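Local coordinates for DNA replication licensing factor MCM related protein (Thermoplasma acidophilum, PDB 4ME3) that is the zinc-binding N-terminal part of an archaeal MCM protein that probably binds single-stranded DNA and, as a whole, probably unwinds DNA using ATP, at residues A[135-140]-A[193-198]. Numbering follows the deposited sequence.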
loop_
_atom_site.group_PDB
_atom_site.type_symbol
_atom_site.label_atom_id
_atom_site.label_comp_id
_atom_site.label_asym_id
_atom_site.label_seq_id
_atom_site.Cartn_x
_atom_site.Cartn_y
_atom_site.Cartn_z
ATOM N N GLU A 135 -10.389 -14.019 -8.113
ATOM C CA GLU A 135 -9.621 -14.943 -7.308
ATOM C C GLU A 135 -8.573 -14.138 -6.551
ATOM O O GLU A 135 -8.279 -12.989 -6.900
ATOM C CB GLU A 135 -8.941 -15.997 -8.189
ATOM C CG GLU A 135 -7.773 -15.480 -9.029
ATOM C CD GLU A 135 -8.212 -14.751 -10.288
ATOM O OE1 GLU A 135 -9.435 -14.610 -10.510
ATOM O OE2 GLU A 135 -7.330 -14.316 -11.060
ATOM N N VAL A 136 -8.016 -14.732 -5.506
ATOM C CA VAL A 136 -6.857 -14.151 -4.851
ATOM C C VAL A 136 -5.609 -14.614 -5.595
ATOM O O VAL A 136 -5.367 -15.816 -5.716
ATOM C CB VAL A 136 -6.771 -14.578 -3.381
ATOM C CG1 VAL A 136 -5.504 -14.031 -2.749
ATOM C CG2 VAL A 136 -7.999 -14.104 -2.618
ATOM N N PHE A 137 -4.828 -13.668 -6.107
ATOM C CA PHE A 137 -3.661 -14.004 -6.918
ATOM C C PHE A 137 -2.406 -13.316 -6.401
ATOM O O PHE A 137 -2.487 -12.303 -5.706
ATOM C CB PHE A 137 -3.904 -13.633 -8.380
ATOM C CG PHE A 137 -4.132 -12.169 -8.604
ATOM C CD1 PHE A 137 -5.395 -11.621 -8.458
ATOM C CD2 PHE A 137 -3.083 -11.339 -8.966
ATOM C CE1 PHE A 137 -5.608 -10.267 -8.664
ATOM C CE2 PHE A 137 -3.288 -9.991 -9.176
ATOM C CZ PHE A 137 -4.553 -9.453 -9.024
ATOM N N PRO A 138 -1.231 -13.876 -6.725
ATOM C CA PRO A 138 0.015 -13.298 -6.220
ATOM C C PRO A 138 0.535 -12.160 -7.092
ATOM O O PRO A 138 0.460 -12.220 -8.317
ATOM C CB PRO A 138 0.981 -14.481 -6.259
ATOM C CG PRO A 138 0.516 -15.277 -7.428
ATOM C CD PRO A 138 -0.991 -15.125 -7.470
ATOM N N LYS A 139 1.055 -11.127 -6.442
ATOM C CA LYS A 139 1.691 -10.018 -7.133
ATOM C C LYS A 139 3.095 -9.831 -6.577
ATOM O O LYS A 139 3.306 -9.862 -5.368
ATOM C CB LYS A 139 0.885 -8.731 -6.952
ATOM C CG LYS A 139 1.646 -7.465 -7.333
ATOM C CD LYS A 139 1.076 -6.241 -6.637
ATOM C CE LYS A 139 2.142 -5.173 -6.433
ATOM N NZ LYS A 139 1.687 -4.108 -5.495
ATOM N N LEU A 140 4.050 -9.642 -7.476
ATOM C CA LEU A 140 5.432 -9.401 -7.096
ATOM C C LEU A 140 5.519 -8.108 -6.290
ATOM O O LEU A 140 5.054 -7.062 -6.742
ATOM C CB LEU A 140 6.281 -9.307 -8.363
ATOM C CG LEU A 140 7.797 -9.284 -8.225
ATOM C CD1 LEU A 140 8.296 -10.536 -7.533
ATOM C CD2 LEU A 140 8.415 -9.142 -9.609
ATOM N N ILE A 193 2.798 -10.858 -2.599
ATOM C CA ILE A 193 1.663 -10.630 -1.720
ATOM C C ILE A 193 0.365 -10.995 -2.432
ATOM O O ILE A 193 0.281 -10.935 -3.662
ATOM C CB ILE A 193 1.584 -9.161 -1.250
ATOM C CG1 ILE A 193 1.451 -8.225 -2.452
ATOM C CG2 ILE A 193 2.807 -8.802 -0.424
ATOM C CD1 ILE A 193 1.208 -6.778 -2.071
ATOM N N ASP A 194 -0.634 -11.383 -1.649
ATOM C CA ASP A 194 -1.965 -11.666 -2.158
ATOM C C ASP A 194 -2.611 -10.383 -2.649
ATOM O O ASP A 194 -2.451 -9.324 -2.035
ATOM C CB ASP A 194 -2.844 -12.250 -1.055
ATOM C CG ASP A 194 -2.382 -13.622 -0.595
ATOM O OD1 ASP A 194 -2.002 -14.447 -1.454
ATOM O OD2 ASP A 194 -2.412 -13.873 0.630
ATOM N N VAL A 195 -3.349 -10.489 -3.745
ATOM C CA VAL A 195 -4.128 -9.370 -4.265
ATOM C C VAL A 195 -5.492 -9.882 -4.694
ATOM O O VAL A 195 -5.622 -11.001 -5.190
ATOM C CB VAL A 195 -3.443 -8.704 -5.468
ATOM C CG1 VAL A 195 -4.272 -7.518 -5.971
ATOM C CG2 VAL A 195 -2.036 -8.254 -5.108
ATOM N N GLN A 196 -6.513 -9.060 -4.497
ATOM C CA GLN A 196 -7.850 -9.400 -4.945
ATOM C C GLN A 196 -8.542 -8.114 -5.365
ATOM O O GLN A 196 -8.400 -7.090 -4.700
ATOM C CB GLN A 196 -8.630 -10.071 -3.816
ATOM C CG GLN A 196 -10.015 -10.547 -4.210
ATOM C CD GLN A 196 -10.745 -11.209 -3.065
ATOM O OE1 GLN A 196 -10.657 -10.768 -1.916
ATOM N NE2 GLN A 196 -11.477 -12.275 -3.367
ATOM N N LYS A 197 -9.270 -8.160 -6.473
ATOM C CA LYS A 197 -10.085 -7.019 -6.871
ATOM C C LYS A 197 -11.528 -7.303 -6.507
ATOM O O LYS A 197 -12.024 -8.415 -6.703
ATOM C CB LYS A 197 -9.958 -6.731 -8.366
ATOM C CG LYS A 197 -8.528 -6.583 -8.846
ATOM C CD LYS A 197 -8.479 -5.976 -10.235
ATOM C CE LYS A 197 -7.053 -5.868 -10.744
ATOM N NZ LYS A 197 -7.006 -5.307 -12.124
ATOM N N VAL A 198 -12.192 -6.288 -5.969
ATOM C CA VAL A 198 -13.561 -6.403 -5.508
ATOM C C VAL A 198 -14.373 -5.236 -6.053
ATOM O O VAL A 198 -14.041 -4.075 -5.816
ATOM C CB VAL A 198 -13.622 -6.377 -3.968
ATOM C CG1 VAL A 198 -15.048 -6.530 -3.479
ATOM C CG2 VAL A 198 -12.732 -7.478 -3.386
#
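The carbonyl oxygen V195 O is gripped twice from the facing segment 135-140: F137 N donates a nearly straight hydrogen bond of 2.9 Å, and V136 CA adds a CA-H...O contact at 3.4 Å. Returning the bond, V195 N reaches F137 O at 2.8 Å, but with an N-H...O angle of 140° it is more bent. K139 and I193 form the next antiparallel hydrogen-bonded pair through two reciprocal backbone bonds, and P138, between these pairs, brings its CA to I193 O.

On the face shared by F137, K139, I193 and V195, the valine is held between two neighbours. The F137 ring turns one face to V195 CB, a CH-pi contact 4.0 Å from the centroid and 21° off the normal; chi1 of 62° sets CG between the backbone N and carbonyl carbon, and the ring atoms end up nearer the partner segment than CB does. V195 CG2 meets K139 CB at 3.5 Å, tighter than usual for two carbons. D194 points to the opposite face, with P138, and its CB meets V136 CG1 at 3.6 Å.

Outside the pair, K139 NZ forms a salt bridge with E221, and Q196 OE1 accepts from G226 N. In the OB-domain region, strand 191-201 lies between strands 123-147 and 215-221, backbone-bonded to the latter through pairs such as Q196 with T220, and strand 123-147 runs on to zinc ligand C147.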